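Local structure of serine-rich secreted cell wall anchored (LPXTG-motif ) protein (Lactobacillus reuteri ATCC 53608, 5NXK) at residues E148-R153 and K159-Y164; L179-S182 and I186-W189; H50-L55 and Y87-M92. The protein probably acts as a cell-wall-anchored adhesin through which the bacterium attaches to host surfaces in the gut, using an elongated beta-solenoid. All blocks are in the same frame, centred on the assembly; numbering follows the deposited sequence.

How the interactions relate
The three contacts follow one another along a parallel beta-solenoid, in the chain order interaction 3, interaction 1, interaction 2. Interactions 1 and 2 are neighbours, their centres about 10 Å apart, and are probably joined by backbone hydrogen bonds from A162 N to I186 O and from W189 N to L163 O. Interaction 3 lies further toward the N-terminus, its centre about 16 Å from that of interaction 1 and 17 Å from that of interaction 2. It shares the sheet of strands 90-92 and 163-164 with interaction 1, and that of strands 51-54 and 176-181 with interaction 2. Interactions 2 and 3 tie faces of the coil together inside, whereas interaction 1 attaches a side hairpin to it.

Interaction 1 of 3, residues E148-R153 and K159-Y164; sequences EAFSHR and KTTALY
The ring of F150 meets that of Y164 obliquely, with CE2 of F150 set over the centre of one Y164 face, 3.5 Å above the plane. The planes make 46° and the centroids are 4.6 Å apart. At the edge of the F150 ring, near its plane, lies T161 CG2. The hydroxyl end of Y164 reaches on to H152, where OH sits over the centre of one imidazole face, 3.9 Å above it, the two side chains crossing at about a right angle. Both F150 (chi1 176°) and H152 (chi1 -174°) carry CG opposite the backbone N, which brings their rings from alternate positions of one chain to the same Y164. The backbones form a short antiparallel hairpin. H152 and K159 are its hydrogen-bonded pair, with H152 N to K159 O and K159 N to H152 O both 2.9 Å, while S151 and T160 form the non-hydrogen-bonded pair beside it. There F150 O receives a CA-H...O contact from T160 CA at 3.1 Å and a weak bond from T161 N. On the side of S151 and T160, S151 CB packs against T160 CG2 at 3.8 Å. T160 OG1 bonds to D185 N, and K159 NZ forms a salt bridge with E220. The hairpin is a lateral excursion from the solenoid, and its aromatic side joins W114, stacked on Y164, and W189, edge-to-face with Y164. Strand 163-164 then returns to the coil between strands 113-115 and 186-191.

Interaction 2 of 3, residues L179-S182 and I186-W189; sequences LNNS and IDMW
N181, at the end of strand 176-181, and D187, where the chain turns a corner, bring their CA atoms to 6.8 Å, and no backbone hydrogen bond spans the two segments. The link is made by side chains. N181 ND2 donates to D187 OD1 over 2.8 Å in a fairly straight bond (160° at the hydrogen); the oxygen lies close to the amide plane and is approached nearly end-on, although amide and carboxylate planes are turned 43° from each other. A chi1 of -165° stretches the N181 side chain out from the strand, so that its amide reaches the corner. The other end of this amide is held too, since OD1 accepts from A183 N, and ND2 has a second partner in T184 OG1, so the short connection between the segments fixes the flip of the group. Beside the polar bond, L179 lays both of its methyls against D187: CD2 touches the carboxylate oxygen OD1 of D187 at 3.7 Å, while CD1 of L179 approaches the carbonyl O of D187 at 3.8 Å. Each oxygen of the buried carboxylate has two partners: OD1 is also bonded by T219 OG1, and OD2 by the amides of N215 and N222. Three of the groups around it thus come from the next turn of the solenoid. N215 also reaches the backbone of L179 and N181, binding one coil to the next at this corner. The contact lies between strand 176-181 and strand 186-191, with strand 210-214 packing on L179 and D187 through M213, and with L163 of strand 163-164 touching L179 and M188.

Interaction 3 of 3, residues H50-L55 and Y87-M92; sequences HYINAL and YGFVNM
In the interior of the parallel beta-solenoid, the pectate lyase-like coil, F89 projects from a corner between two faces and packs against I52 and A54 of strand 51-54, which belongs to the preceding turn. The helical backbone angles of F89 make the bend into strand 90-92. The F89 side chain leaves the corner with chi1 at -175°, trans to the main-chain nitrogen, and so carries the ring inward across the coil. I52 and A54, two apart on the strand, both direct their CB toward it. The ring comes in edge first: CG2 of I52 lies in its plane, 3.6 Å from F89 CZ, and the two side chains stand at about a right angle. CB of I52 adds a second touch, 3.7 Å from the same CZ. Strand 79-83, which runs beside strand 51-54, contributes L81 and N83 to the surroundings of F89, so one phenylalanine bridges two adjacent rungs of the sheet. No hydrogen bond crosses between the segments, and the contact is buried and apolar. A54 completes it nearer the base of the ring, its CB meeting F89 CD1 obliquely at 3.9 Å.

Interaction 1 of 3, residues E148-R153 and K159-Y164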
ATOM      1  N   GLU A 148      10.738  -6.966  -9.332  1.00 30.94           N
ATOM      2  CA  GLU A 148       9.865  -8.129  -9.305  1.00 35.41           C
ATOM      3  C   GLU A 148       8.565  -7.732  -8.621  1.00 35.37           C
ATOM      4  O   GLU A 148       8.531  -6.813  -7.798  1.00 31.45           O
ATOM      5  CB  GLU A 148      10.501  -9.312  -8.567  1.00 40.06           C
ATOM      6  CG  GLU A 148      11.796  -9.831  -9.158  1.00 53.90           C
ATOM      7  CD  GLU A 148      12.457 -10.862  -8.254  1.00 64.52           C
ATOM      8  OE1 GLU A 148      12.072 -12.051  -8.327  1.00 70.27           O
ATOM      9  OE2 GLU A 148      13.347 -10.483  -7.459  1.00 65.26           O
ATOM     10  N   ALA A 149       7.502  -8.455  -8.923  1.00 33.43           N
ATOM     11  CA  ALA A 149       6.210  -8.107  -8.366  1.00 33.39           C
ATOM     12  C   ALA A 149       5.666  -9.315  -7.647  1.00 35.60           C
ATOM     13  O   ALA A 149       5.815 -10.443  -8.132  1.00 32.38           O
ATOM     14  CB  ALA A 149       5.255  -7.655  -9.456  1.00 34.81           C
ATOM     15  N   PHE A 150       5.051  -9.084  -6.488  1.00 31.91           N
ATOM     16  CA  PHE A 150       4.383 -10.157  -5.773  1.00 24.42           C
ATOM     17  C   PHE A 150       3.148 -10.607  -6.531  1.00 26.01           C
ATOM     18  O   PHE A 150       2.364  -9.789  -6.998  1.00 27.10           O
ATOM     19  CB  PHE A 150       3.993  -9.722  -4.358  1.00 28.81           C
ATOM     20  CG  PHE A 150       3.211 -10.762  -3.616  1.00 30.00           C
ATOM     21  CD1 PHE A 150       3.833 -11.909  -3.157  1.00 33.66           C
ATOM     22  CD2 PHE A 150       1.845 -10.609  -3.402  1.00 27.08           C
ATOM     23  CE1 PHE A 150       3.109 -12.887  -2.485  1.00 34.66           C
ATOM     24  CE2 PHE A 150       1.117 -11.577  -2.724  1.00 31.27           C
ATOM     25  CZ  PHE A 150       1.752 -12.721  -2.267  1.00 30.40           C
ATOM     26  N   SER A 151       2.992 -11.918  -6.650  1.00 27.00           N
ATOM     27  CA  SER A 151       1.868 -12.523  -7.348  1.00 32.43           C
ATOM     28  C   SER A 151       1.110 -13.465  -6.415  1.00 33.71           C
ATOM     29  O   SER A 151       1.715 -14.138  -5.578  1.00 31.93           O
ATOM     30  CB  SER A 151       2.356 -13.283  -8.584  1.00 34.61           C
ATOM     31  OG  SER A 151       1.262 -13.893  -9.244  1.00 42.06           O
ATOM     32  N   HIS A 152      -0.206 -13.526  -6.565  1.00 25.75           N
ATOM     33  CA  HIS A 152      -1.015 -14.367  -5.695  1.00 24.49           C
ATOM     34  C   HIS A 152      -2.238 -14.874  -6.448  1.00 27.42           C
ATOM     35  O   HIS A 152      -2.753 -14.196  -7.345  1.00 31.06           O
ATOM     36  CB  HIS A 152      -1.391 -13.590  -4.426  1.00 26.31           C
ATOM     37  CG  HIS A 152      -2.099 -14.412  -3.394  1.00 34.11           C
ATOM     38  ND1 HIS A 152      -1.458 -15.363  -2.629  1.00 36.56           N
ATOM     39  CD2 HIS A 152      -3.377 -14.373  -2.949  1.00 36.54           C
ATOM     40  CE1 HIS A 152      -2.322 -15.905  -1.789  1.00 38.15           C
ATOM     41  NE2 HIS A 152      -3.493 -15.318  -1.960  1.00 34.38           N
ATOM     42  N   ARG A 153      -2.689 -16.076  -6.106  1.00 28.04           N
ATOM     43  CA  ARG A 153      -3.802 -16.692  -6.821  1.00 33.40           C
ATOM     44  C   ARG A 153      -5.134 -15.981  -6.564  1.00 34.97           C
ATOM     45  O   ARG A 153      -5.352 -15.427  -5.489  1.00 31.45           O
ATOM     46  CB  ARG A 153      -3.930 -18.168  -6.431  1.00 46.53           C
ATOM     47  CG  ARG A 153      -4.754 -18.993  -7.415  1.00 64.24           C
ATOM     48  CD  ARG A 153      -5.257 -20.296  -6.792  1.00 78.66           C
ATOM     49  NE  ARG A 153      -6.272 -20.919  -7.638  1.00 88.66           N
ATOM     50  CZ  ARG A 153      -7.568 -20.622  -7.609  1.00 95.76           C
ATOM     51  NH1 ARG A 153      -8.040 -19.731  -6.741  1.00 92.86           N
ATOM     52  NH2 ARG A 153      -8.404 -21.243  -8.429  1.00 98.85           N
ATOM     53  N   LYS A 159      -2.661 -12.847  -9.935  1.00 32.43           N
ATOM     54  CA  LYS A 159      -2.579 -11.410 -10.165  1.00 34.27           C
ATOM     55  C   LYS A 159      -1.417 -10.841  -9.379  1.00 25.54           C
ATOM     56  O   LYS A 159      -1.104 -11.322  -8.298  1.00 28.32           O
ATOM     57  CB  LYS A 159      -3.882 -10.697  -9.758  1.00 35.78           C
ATOM     58  CG  LYS A 159      -5.154 -11.232 -10.405  1.00 35.78           C
ATOM     59  CD  LYS A 159      -5.201 -10.970 -11.908  1.00 35.39           C
ATOM     60  CE  LYS A 159      -6.432 -11.632 -12.526  1.00 34.80           C
ATOM     61  NZ  LYS A 159      -6.518 -11.437 -14.008  1.00 32.11           N
ATOM     62  N   THR A 160      -0.787  -9.805  -9.925  1.00 24.47           N
ATOM     63  CA  THR A 160       0.276  -9.088  -9.237  1.00 24.40           C
ATOM     64  C   THR A 160      -0.293  -7.787  -8.712  1.00 28.25           C
ATOM     65  O   THR A 160      -1.341  -7.335  -9.180  1.00 24.57           O
ATOM     66  CB  THR A 160       1.452  -8.782 -10.158  1.00 29.62           C
ATOM     67  OG1 THR A 160       0.977  -8.073 -11.313  1.00 31.31           O
ATOM     68  CG2 THR A 160       2.140 -10.071 -10.595  1.00 31.16           C
ATOM     69  N   THR A 161       0.386  -7.180  -7.747  1.00 26.86           N
ATOM     70  CA  THR A 161      -0.123  -5.953  -7.166  1.00 25.89           C
ATOM     71  C   THR A 161       0.986  -4.995  -6.769  1.00 24.51           C
ATOM     72  O   THR A 161       2.080  -5.424  -6.435  1.00 22.85           O
ATOM     73  CB  THR A 161      -1.006  -6.256  -5.919  1.00 30.74           C
ATOM     74  OG1 THR A 161      -1.570  -5.040  -5.422  1.00 31.21           O
ATOM     75  CG2 THR A 161      -0.178  -6.934  -4.812  1.00 25.98           C
ATOM     76  N   ALA A 162       0.688  -3.697  -6.798  1.00 25.81           N
ATOM     77  CA  ALA A 162       1.638  -2.665  -6.364  1.00 23.07           C
ATOM     78  C   ALA A 162       1.727  -2.557  -4.846  1.00 26.37           C
ATOM     79  O   ALA A 162       2.774  -2.222  -4.305  1.00 29.11           O
ATOM     80  CB  ALA A 162       1.254  -1.326  -6.947  1.00 22.41           C
ATOM     81  N   LEU A 163       0.612  -2.812  -4.166  1.00 23.41           N
ATOM     82  CA  LEU A 163       0.553  -2.684  -2.710  1.00 26.81           C
ATOM     83  C   LEU A 163      -0.210  -3.874  -2.137  1.00 29.91           C
ATOM     84  O   LEU A 163      -1.376  -4.093  -2.477  1.00 30.81           O
ATOM     85  CB  LEU A 163      -0.131  -1.372  -2.299  1.00 28.44           C
ATOM     86  CG  LEU A 163       0.549  -0.050  -2.662  1.00 28.26           C
ATOM     87  CD1 LEU A 163      -0.375   1.133  -2.380  1.00 24.72           C
ATOM     88  CD2 LEU A 163       1.874   0.135  -1.911  1.00 30.15           C
ATOM     89  N   TYR A 164       0.440  -4.637  -1.263  1.00 26.65           N
ATOM     90  CA  TYR A 164      -0.199  -5.807  -0.665  1.00 22.85           C
ATOM     91  C   TYR A 164      -0.191  -5.601   0.842  1.00 26.62           C
ATOM     92  O   TYR A 164       0.672  -6.116   1.560  1.00 28.39           O
ATOM     93  CB  TYR A 164       0.536  -7.083  -1.073  1.00 24.07           C
ATOM     94  CG  TYR A 164      -0.160  -8.387  -0.782  1.00 26.85           C
ATOM     95  CD1 TYR A 164      -1.299  -8.760  -1.495  1.00 27.99           C
ATOM     96  CD2 TYR A 164       0.343  -9.274   0.178  1.00 25.18           C
ATOM     97  CE1 TYR A 164      -1.927  -9.961  -1.256  1.00 23.77           C
ATOM     98  CE2 TYR A 164      -0.281 -10.498   0.422  1.00 21.92           C
ATOM     99  CZ  TYR A 164      -1.413 -10.830  -0.301  1.00 26.37           C
ATOM    100  OH  TYR A 164      -2.059 -12.026  -0.088  1.00 29.23           O
TER

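Interaction 2 of 3, residues L179-S182 and I186-W189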
ATOM      1  N   LEU A 179      -1.079   7.233  -7.588  1.00 27.70           N
ATOM      2  CA  LEU A 179      -0.432   5.956  -7.836  1.00 32.13           C
ATOM      3  C   LEU A 179      -0.440   5.695  -9.333  1.00 31.54           C
ATOM      4  O   LEU A 179      -1.504   5.613  -9.956  1.00 30.66           O
ATOM      5  CB  LEU A 179      -1.120   4.828  -7.070  1.00 29.61           C
ATOM      6  CG  LEU A 179      -0.446   3.451  -7.038  1.00 32.46           C
ATOM      7  CD1 LEU A 179      -0.958   2.660  -5.816  1.00 30.27           C
ATOM      8  CD2 LEU A 179      -0.625   2.645  -8.328  1.00 30.94           C
ATOM      9  N   ASN A 180       0.760   5.553  -9.886  1.00 30.50           N
ATOM     10  CA  ASN A 180       0.972   5.305 -11.302  1.00 28.82           C
ATOM     11  C   ASN A 180       1.375   3.861 -11.496  1.00 29.20           C
ATOM     12  O   ASN A 180       2.337   3.410 -10.899  1.00 32.65           O
ATOM     13  CB  ASN A 180       2.047   6.243 -11.849  1.00 31.52           C
ATOM     14  CG  ASN A 180       1.684   7.706 -11.665  1.00 36.91           C
ATOM     15  OD1 ASN A 180       0.591   8.133 -12.044  1.00 35.39           O
ATOM     16  ND2 ASN A 180       2.581   8.474 -11.049  1.00 31.95           N
ATOM     17  N   ASN A 181       0.630   3.110 -12.288  1.00 30.27           N
ATOM     18  CA  ASN A 181       0.934   1.691 -12.404  1.00 33.36           C
ATOM     19  C   ASN A 181       1.165   1.301 -13.858  1.00 30.95           C
ATOM     20  O   ASN A 181       0.264   1.389 -14.697  1.00 30.19           O
ATOM     21  CB  ASN A 181      -0.195   0.850 -11.785  1.00 31.62           C
ATOM     22  CG  ASN A 181       0.212  -0.598 -11.535  1.00 31.27           C
ATOM     23  OD1 ASN A 181       1.196  -1.087 -12.079  1.00 30.19           O
ATOM     24  ND2 ASN A 181      -0.554  -1.287 -10.694  1.00 25.63           N
ATOM     25  N   SER A 182       2.386   0.878 -14.150  1.00 32.54           N
ATOM     26  CA  SER A 182       2.703   0.355 -15.467  1.00 35.29           C
ATOM     27  C   SER A 182       3.370  -1.012 -15.336  1.00 36.37           C
ATOM     28  O   SER A 182       4.132  -1.418 -16.204  1.00 35.76           O
ATOM     29  CB  SER A 182       3.603   1.334 -16.231  1.00 34.07           C
ATOM     30  OG  SER A 182       4.777   1.620 -15.486  1.00 32.79           O
ATOM     31  N   ILE A 186      -2.857  -4.994 -10.110  1.00 25.41           N
ATOM     32  CA  ILE A 186      -3.716  -4.409  -9.080  1.00 27.53           C
ATOM     33  C   ILE A 186      -2.971  -3.244  -8.413  1.00 26.94           C
ATOM     34  O   ILE A 186      -1.789  -3.371  -8.131  1.00 24.48           O
ATOM     35  CB  ILE A 186      -4.135  -5.476  -8.024  1.00 20.25           C
ATOM     36  CG1 ILE A 186      -4.818  -6.666  -8.711  1.00 24.65           C
ATOM     37  CG2 ILE A 186      -5.053  -4.865  -6.961  1.00 21.80           C
ATOM     38  CD1 ILE A 186      -5.110  -7.828  -7.765  1.00 24.44           C
ATOM     39  N   ASP A 187      -3.641  -2.110  -8.192  1.00 24.27           N
ATOM     40  CA  ASP A 187      -2.991  -0.974  -7.528  1.00 20.02           C
ATOM     41  C   ASP A 187      -2.914  -1.184  -6.009  1.00 23.99           C
ATOM     42  O   ASP A 187      -1.868  -0.965  -5.400  1.00 28.40           O
ATOM     43  CB  ASP A 187      -3.717   0.345  -7.821  1.00 22.48           C
ATOM     44  CG  ASP A 187      -3.708   0.726  -9.311  1.00 33.51           C
ATOM     45  OD1 ASP A 187      -2.850   0.231 -10.078  1.00 31.60           O
ATOM     46  OD2 ASP A 187      -4.570   1.543  -9.711  1.00 33.61           O
ATOM     47  N   MET A 188      -4.024  -1.601  -5.401  1.00 22.00           N
ATOM     48  CA  MET A 188      -4.064  -1.847  -3.950  1.00 24.92           C
ATOM     49  C   MET A 188      -4.762  -3.166  -3.689  1.00 25.93           C
ATOM     50  O   MET A 188      -5.935  -3.315  -4.022  1.00 25.87           O
ATOM     51  CB  MET A 188      -4.813  -0.741  -3.211  1.00 23.58           C
ATOM     52  CG  MET A 188      -4.165   0.633  -3.251  1.00 32.36           C
ATOM     53  SD  MET A 188      -5.248   1.846  -2.439  1.00 30.71           S
ATOM     54  CE  MET A 188      -4.203   3.301  -2.473  1.00 29.12           C
ATOM     55  N   TRP A 189      -4.058  -4.119  -3.091  1.00 23.21           N
ATOM     56  CA  TRP A 189      -4.657  -5.397  -2.766  1.00 21.26           C
ATOM     57  C   TRP A 189      -4.589  -5.589  -1.261  1.00 25.88           C
ATOM     58  O   TRP A 189      -3.508  -5.753  -0.700  1.00 23.85           O
ATOM     59  CB  TRP A 189      -3.934  -6.553  -3.478  1.00 22.76           C
ATOM     60  CG  TRP A 189      -4.680  -7.853  -3.433  1.00 24.15           C
ATOM     61  CD1 TRP A 189      -5.836  -8.113  -2.754  1.00 24.14           C
ATOM     62  CD2 TRP A 189      -4.348  -9.065  -4.132  1.00 26.88           C
ATOM     63  NE1 TRP A 189      -6.234  -9.404  -2.975  1.00 24.26           N
ATOM     64  CE2 TRP A 189      -5.342 -10.009  -3.818  1.00 22.44           C
ATOM     65  CE3 TRP A 189      -3.302  -9.440  -4.984  1.00 26.91           C
ATOM     66  CZ2 TRP A 189      -5.324 -11.310  -4.329  1.00 25.86           C
ATOM     67  CZ3 TRP A 189      -3.291 -10.728  -5.493  1.00 25.18           C
ATOM     68  CH2 TRP A 189      -4.293 -11.647  -5.165  1.00 26.30           C
TER

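Interaction 3 of 3, residues H50-L55 and Y87-M92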
ATOM      1  N   HIS A  50      16.529  12.958   0.185  1.00 32.46           N
ATOM      2  CA  HIS A  50      17.425  11.911  -0.296  1.00 28.75           C
ATOM      3  C   HIS A  50      16.672  10.654  -0.714  1.00 30.66           C
ATOM      4  O   HIS A  50      15.477  10.535  -0.466  1.00 32.78           O
ATOM      5  CB  HIS A  50      18.454  11.572   0.778  1.00 36.70           C
ATOM      6  CG  HIS A  50      19.333  12.725   1.143  1.00 51.05           C
ATOM      7  ND1 HIS A  50      20.330  13.189   0.310  1.00 58.28           N
ATOM      8  CD2 HIS A  50      19.348  13.527   2.233  1.00 50.99           C
ATOM      9  CE1 HIS A  50      20.935  14.214   0.884  1.00 58.22           C
ATOM     10  NE2 HIS A  50      20.354  14.445   2.045  1.00 57.01           N
ATOM     11  N   TYR A  51      17.368   9.717  -1.352  1.00 33.26           N
ATOM     12  CA  TYR A  51      16.725   8.456  -1.691  1.00 31.28           C
ATOM     13  C   TYR A  51      17.343   7.293  -0.922  1.00 37.62           C
ATOM     14  O   TYR A  51      18.465   7.380  -0.431  1.00 32.59           O
ATOM     15  CB  TYR A  51      16.780   8.188  -3.212  1.00 34.78           C
ATOM     16  CG  TYR A  51      18.132   7.778  -3.793  1.00 33.94           C
ATOM     17  CD1 TYR A  51      18.674   6.515  -3.544  1.00 34.88           C
ATOM     18  CD2 TYR A  51      18.826   8.627  -4.649  1.00 37.58           C
ATOM     19  CE1 TYR A  51      19.888   6.131  -4.085  1.00 36.92           C
ATOM     20  CE2 TYR A  51      20.049   8.250  -5.202  1.00 41.74           C
ATOM     21  CZ  TYR A  51      20.575   7.000  -4.914  1.00 41.94           C
ATOM     22  OH  TYR A  51      21.785   6.610  -5.454  1.00 41.35           O
ATOM     23  N   ILE A  52      16.583   6.209  -0.819  1.00 31.53           N
ATOM     24  CA  ILE A  52      17.106   4.935  -0.379  1.00 34.95           C
ATOM     25  C   ILE A  52      16.776   3.913  -1.453  1.00 37.45           C
ATOM     26  O   ILE A  52      15.610   3.758  -1.842  1.00 38.09           O
ATOM     27  CB  ILE A  52      16.499   4.486   0.967  1.00 34.71           C
ATOM     28  CG1 ILE A  52      16.652   5.585   2.021  1.00 31.53           C
ATOM     29  CG2 ILE A  52      17.145   3.183   1.428  1.00 29.95           C
ATOM     30  CD1 ILE A  52      15.947   5.295   3.303  1.00 30.61           C
ATOM     31  N   ASN A  53      17.788   3.211  -1.932  1.00 30.00           N
ATOM     32  CA  ASN A  53      17.587   2.260  -3.016  1.00 30.41           C
ATOM     33  C   ASN A  53      17.858   0.826  -2.543  1.00 33.49           C
ATOM     34  O   ASN A  53      19.011   0.425  -2.339  1.00 35.59           O
ATOM     35  CB  ASN A  53      18.477   2.642  -4.201  1.00 31.92           C
ATOM     36  CG  ASN A  53      18.344   1.691  -5.376  1.00 38.66           C
ATOM     37  OD1 ASN A  53      17.376   0.939  -5.484  1.00 39.86           O
ATOM     38  ND2 ASN A  53      19.326   1.731  -6.278  1.00 38.92           N
ATOM     39  N   ALA A  54      16.786   0.061  -2.359  1.00 27.36           N
ATOM     40  CA  ALA A  54      16.881  -1.302  -1.852  1.00 27.72           C
ATOM     41  C   ALA A  54      17.058  -2.270  -3.014  1.00 34.94           C
ATOM     42  O   ALA A  54      16.097  -2.611  -3.715  1.00 30.82           O
ATOM     43  CB  ALA A  54      15.647  -1.665  -1.037  1.00 29.84           C
ATOM     44  N   LEU A  55      18.300  -2.690  -3.227  1.00 34.35           N
ATOM     45  CA  LEU A  55      18.649  -3.465  -4.409  1.00 38.24           C
ATOM     46  C   LEU A  55      18.429  -4.956  -4.229  1.00 43.16           C
ATOM     47  O   LEU A  55      18.378  -5.699  -5.208  1.00 55.03           O
ATOM     48  CB  LEU A  55      20.096  -3.209  -4.806  1.00 40.70           C
ATOM     49  CG  LEU A  55      20.317  -1.864  -5.492  1.00 46.30           C
ATOM     50  CD1 LEU A  55      21.776  -1.719  -5.880  1.00 45.06           C
ATOM     51  CD2 LEU A  55      19.403  -1.724  -6.706  1.00 43.11           C
ATOM     52  N   TYR A  87       8.772  -8.235  -2.284  1.00 30.08           N
ATOM     53  CA  TYR A  87       8.238  -8.022  -0.931  1.00 30.40           C
ATOM     54  C   TYR A  87       8.326  -6.566  -0.461  1.00 28.34           C
ATOM     55  O   TYR A  87       8.224  -6.288   0.731  1.00 30.81           O
ATOM     56  CB  TYR A  87       8.931  -8.954   0.081  1.00 26.03           C
ATOM     57  CG  TYR A  87       8.659 -10.405  -0.250  1.00 30.04           C
ATOM     58  CD1 TYR A  87       7.368 -10.902  -0.176  1.00 27.38           C
ATOM     59  CD2 TYR A  87       9.671 -11.257  -0.698  1.00 30.67           C
ATOM     60  CE1 TYR A  87       7.083 -12.215  -0.497  1.00 35.24           C
ATOM     61  CE2 TYR A  87       9.395 -12.576  -1.029  1.00 30.45           C
ATOM     62  CZ  TYR A  87       8.099 -13.047  -0.927  1.00 37.58           C
ATOM     63  OH  TYR A  87       7.785 -14.346  -1.242  1.00 39.48           O
ATOM     64  N   GLY A  88       8.482  -5.646  -1.409  1.00 23.95           N
ATOM     65  CA  GLY A  88       8.318  -4.226  -1.132  1.00 21.21           C
ATOM     66  C   GLY A  88       9.546  -3.558  -0.560  1.00 26.76           C
ATOM     67  O   GLY A  88      10.496  -4.241  -0.163  1.00 27.43           O
ATOM     68  N   PHE A  89       9.540  -2.224  -0.539  1.00 21.89           N
ATOM     69  CA  PHE A  89      10.563  -1.484   0.179  1.00 25.13           C
ATOM     70  C   PHE A  89      10.441  -1.800   1.642  1.00 27.76           C
ATOM     71  O   PHE A  89      11.442  -2.060   2.314  1.00 29.66           O
ATOM     72  CB  PHE A  89      10.454   0.029  -0.023  1.00 28.45           C
ATOM     73  CG  PHE A  89      11.585   0.791   0.628  1.00 30.80           C
ATOM     74  CD1 PHE A  89      12.829   0.888  -0.002  1.00 34.90           C
ATOM     75  CD2 PHE A  89      11.422   1.385   1.870  1.00 25.66           C
ATOM     76  CE1 PHE A  89      13.889   1.573   0.605  1.00 35.41           C
ATOM     77  CE2 PHE A  89      12.473   2.073   2.479  1.00 28.63           C
ATOM     78  CZ  PHE A  89      13.706   2.167   1.849  1.00 33.41           C
ATOM     79  N   VAL A  90       9.210  -1.747   2.144  1.00 28.16           N
ATOM     80  CA  VAL A  90       8.922  -2.268   3.474  1.00 28.12           C
ATOM     81  C   VAL A  90       8.097  -3.548   3.386  1.00 31.95           C
ATOM     82  O   VAL A  90       7.080  -3.638   2.670  1.00 29.03           O
ATOM     83  CB  VAL A  90       8.172  -1.276   4.368  1.00 27.22           C
ATOM     84  CG1 VAL A  90       8.137  -1.820   5.801  1.00 24.27           C
ATOM     85  CG2 VAL A  90       8.854   0.085   4.339  1.00 26.73           C
ATOM     86  N   ASN A  91       8.576  -4.531   4.137  1.00 28.65           N
ATOM     87  CA  ASN A  91       7.966  -5.839   4.256  1.00 27.72           C
ATOM     88  C   ASN A  91       7.470  -5.943   5.682  1.00 24.83           C
ATOM     89  O   ASN A  91       8.257  -6.082   6.605  1.00 25.30           O
ATOM     90  CB  ASN A  91       8.984  -6.941   3.925  1.00 28.06           C
ATOM     91  CG  ASN A  91       8.467  -8.345   4.213  1.00 31.25           C
ATOM     92  OD1 ASN A  91       7.413  -8.527   4.821  1.00 32.28           O
ATOM     93  ND2 ASN A  91       9.221  -9.351   3.768  1.00 32.59           N
ATOM     94  N   MET A  92       6.154  -5.880   5.837  1.00 23.22           N
ATOM     95  CA  MET A  92       5.482  -5.815   7.128  1.00 31.75           C
ATOM     96  C   MET A  92       5.220  -7.236   7.580  1.00 31.37           C
ATOM     97  O   MET A  92       4.112  -7.754   7.428  1.00 27.69           O
ATOM     98  CB  MET A  92       4.177  -5.020   6.988  1.00 27.27           C
ATOM     99  CG  MET A  92       4.421  -3.591   6.484  1.00 31.40           C
ATOM    100  SD  MET A  92       2.912  -2.649   6.083  1.00 34.09           S
ATOM    101  CE  MET A  92       2.334  -2.302   7.734  1.00 19.30           C
TER